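Local coordinates for cellulosomal scaffoldin (Acetivibrio cellulolyticus, PDB 4WI0), which docks onto another scaffoldin through its C-terminal X-dockerin modules, which bind a type II cohesin, and probably hydrolyses cellulose through its catalytic part, at residues D130-G135 against V142-K147. The protein carries 1 engineered substitution. Residues are numbered along the deposited sequence; the frame is centred on the assembly and turned at random.
Sequences DLNRDG and VMIVAK. With CA (calcium ion), chain D.
Leu131 and Asn132 of a dockerin calcium-binding loop pack on Ile144 and Val145 of the helix that follows it, the loop-helix arrangement of an F-hand. The contact is apolar, and CD1 of Leu131 does most of the touching: it lies 3.5 Å from CG2 of Val145, a tight approach of side chains crossing at about a right angle, and 4.2 Å from CG2 of Ile144, whose side chain runs past in the opposite direction. CD1 of Ile144 reaches CB of Asn132 at 3.8 Å. Ile112 of helix 106-113 touches both Leu131 and Val145, so the contact continues into the packing between the two helices. CG of Asn132 lies between the backbone N and the carbonyl carbon (chi1 66°), which carries the amide from this apolar patch to the calcium ion, bound by OD1 at 2.3 Å. Asp130 OD1, Asp134 OD1 and a water also coordinate the ion, and Ala136 and Asp141 complete the site. The loop is braced behind the metal: Asp130 OD2 pairs with Tyr125 OH and, through its syn lone pair, accepts from Gly135 N at 2.7 Å. Asp130 O closes a type I turn with Arg133 N, while Arg133 NH1 reaches the opposite face of that carbonyl at 2.7 Å, 47° out of its plane.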
loop_
_atom_site.group_PDB
_atom_site.type_symbol
_atom_site.label_atom_id
_atom_site.label_comp_id
_atom_site.label_asym_id
_atom_site.label_seq_id
_atom_site.Cartn_x
_atom_site.Cartn_y
_atom_site.Cartn_z
ATOM N N ASP B 130 2.648 1.770 -9.779
ATOM C CA ASP B 130 3.079 0.546 -9.106
ATOM C C ASP B 130 4.475 0.786 -8.524
ATOM O O ASP B 130 5.479 0.394 -9.114
ATOM C CB ASP B 130 3.073 -0.625 -10.113
ATOM C CG ASP B 130 3.515 -1.948 -9.503
ATOM O OD1 ASP B 130 3.770 -1.999 -8.277
ATOM O OD2 ASP B 130 3.594 -2.948 -10.256
ATOM N N LEU B 131 4.512 1.415 -7.349
ATOM C CA LEU B 131 5.753 1.861 -6.723
ATOM C C LEU B 131 6.723 0.720 -6.417
ATOM O O LEU B 131 7.909 0.850 -6.689
ATOM C CB LEU B 131 5.470 2.662 -5.445
ATOM C CG LEU B 131 4.716 3.981 -5.623
ATOM C CD1 LEU B 131 4.588 4.724 -4.302
ATOM C CD2 LEU B 131 5.409 4.863 -6.650
ATOM N N ASN B 132 6.232 -0.382 -5.859
ATOM C CA ASN B 132 7.108 -1.524 -5.550
ATOM C C ASN B 132 7.310 -2.512 -6.708
ATOM O O ASN B 132 7.954 -3.542 -6.535
ATOM C CB ASN B 132 6.660 -2.257 -4.271
ATOM C CG ASN B 132 5.298 -2.940 -4.402
ATOM O OD1 ASN B 132 4.649 -2.911 -5.453
ATOM N ND2 ASN B 132 4.845 -3.529 -3.305
ATOM N N ARG B 133 6.759 -2.172 -7.872
ATOM C CA ARG B 133 6.865 -2.965 -9.110
ATOM C C ARG B 133 6.536 -4.456 -8.956
ATOM O O ARG B 133 7.164 -5.303 -9.600
ATOM C CB ARG B 133 8.244 -2.768 -9.758
ATOM C CG ARG B 133 8.493 -1.350 -10.253
ATOM C CD ARG B 133 7.543 -0.932 -11.372
ATOM N NE ARG B 133 8.014 0.280 -12.049
ATOM C CZ ARG B 133 7.912 1.527 -11.578
ATOM N NH1 ARG B 133 7.332 1.786 -10.403
ATOM N NH2 ARG B 133 8.388 2.532 -12.302
ATOM N N ASP B 134 5.534 -4.775 -8.136
ATOM C CA ASP B 134 5.084 -6.173 -8.012
ATOM C C ASP B 134 3.998 -6.545 -9.029
ATOM O O ASP B 134 3.435 -7.634 -8.955
ATOM C CB ASP B 134 4.636 -6.508 -6.578
ATOM C CG ASP B 134 3.414 -5.696 -6.104
ATOM O OD1 ASP B 134 2.842 -4.875 -6.864
ATOM O OD2 ASP B 134 3.024 -5.906 -4.931
ATOM N N GLY B 135 3.710 -5.646 -9.969
ATOM C CA GLY B 135 2.749 -5.914 -11.041
ATOM C C GLY B 135 1.304 -5.665 -10.656
ATOM O O GLY B 135 0.392 -6.126 -11.339
ATOM N N VAL B 142 0.139 2.369 -1.715
ATOM C CA VAL B 142 -0.367 3.511 -0.946
ATOM C C VAL B 142 0.352 3.639 0.410
ATOM O O VAL B 142 0.704 4.752 0.830
ATOM C CB VAL B 142 -1.905 3.407 -0.754
ATOM C CG1 VAL B 142 -2.417 4.410 0.277
ATOM C CG2 VAL B 142 -2.622 3.590 -2.088
ATOM N N MET B 143 0.578 2.512 1.095
ATOM C CA MET B 143 1.240 2.533 2.412
ATOM C C MET B 143 2.714 2.922 2.309
ATOM O O MET B 143 3.265 3.499 3.248
ATOM C CB MET B 143 1.110 1.189 3.139
ATOM C CG MET B 143 -0.314 0.807 3.524
ATOM S SD MET B 143 -1.132 1.956 4.644
ATOM C CE MET B 143 -0.151 1.702 6.112
ATOM N N ILE B 144 3.344 2.630 1.173
ATOM C CA ILE B 144 4.715 3.089 0.924
ATOM C C ILE B 144 4.777 4.616 0.984
ATOM O O ILE B 144 5.676 5.182 1.593
ATOM C CB ILE B 144 5.254 2.585 -0.431
ATOM C CG1 ILE B 144 5.566 1.093 -0.342
ATOM C CG2 ILE B 144 6.520 3.332 -0.846
ATOM C CD1 ILE B 144 5.800 0.452 -1.692
ATOM N N VAL B 145 3.812 5.269 0.356
ATOM C CA VAL B 145 3.738 6.729 0.363
ATOM C C VAL B 145 3.461 7.201 1.792
ATOM O O VAL B 145 4.110 8.129 2.278
ATOM C CB VAL B 145 2.656 7.254 -0.611
ATOM C CG1 VAL B 145 2.609 8.776 -0.607
ATOM C CG2 VAL B 145 2.918 6.754 -2.026
ATOM N N ALA B 146 2.523 6.537 2.474
ATOM C CA ALA B 146 2.174 6.880 3.860
ATOM C C ALA B 146 3.354 6.819 4.844
ATOM O O ALA B 146 3.337 7.521 5.862
ATOM C CB ALA B 146 1.029 6.008 4.356
ATOM N N LYS B 147 4.373 6.006 4.544
ATOM C CA LYS B 147 5.603 5.946 5.363
ATOM C C LYS B 147 6.214 7.314 5.625
ATOM O O LYS B 147 6.799 7.541 6.685
ATOM C CB LYS B 147 6.703 5.120 4.687
ATOM C CG LYS B 147 6.489 3.625 4.623
ATOM C CD LYS B 147 7.671 2.975 3.909
ATOM C CE LYS B 147 7.602 1.460 3.964
ATOM N NZ LYS B 147 7.864 0.921 5.330
HETATM CA CA CA D . 2.534 -2.553 -6.299
HETATM O O HOH W 1 1.349 -3.779 -4.547
#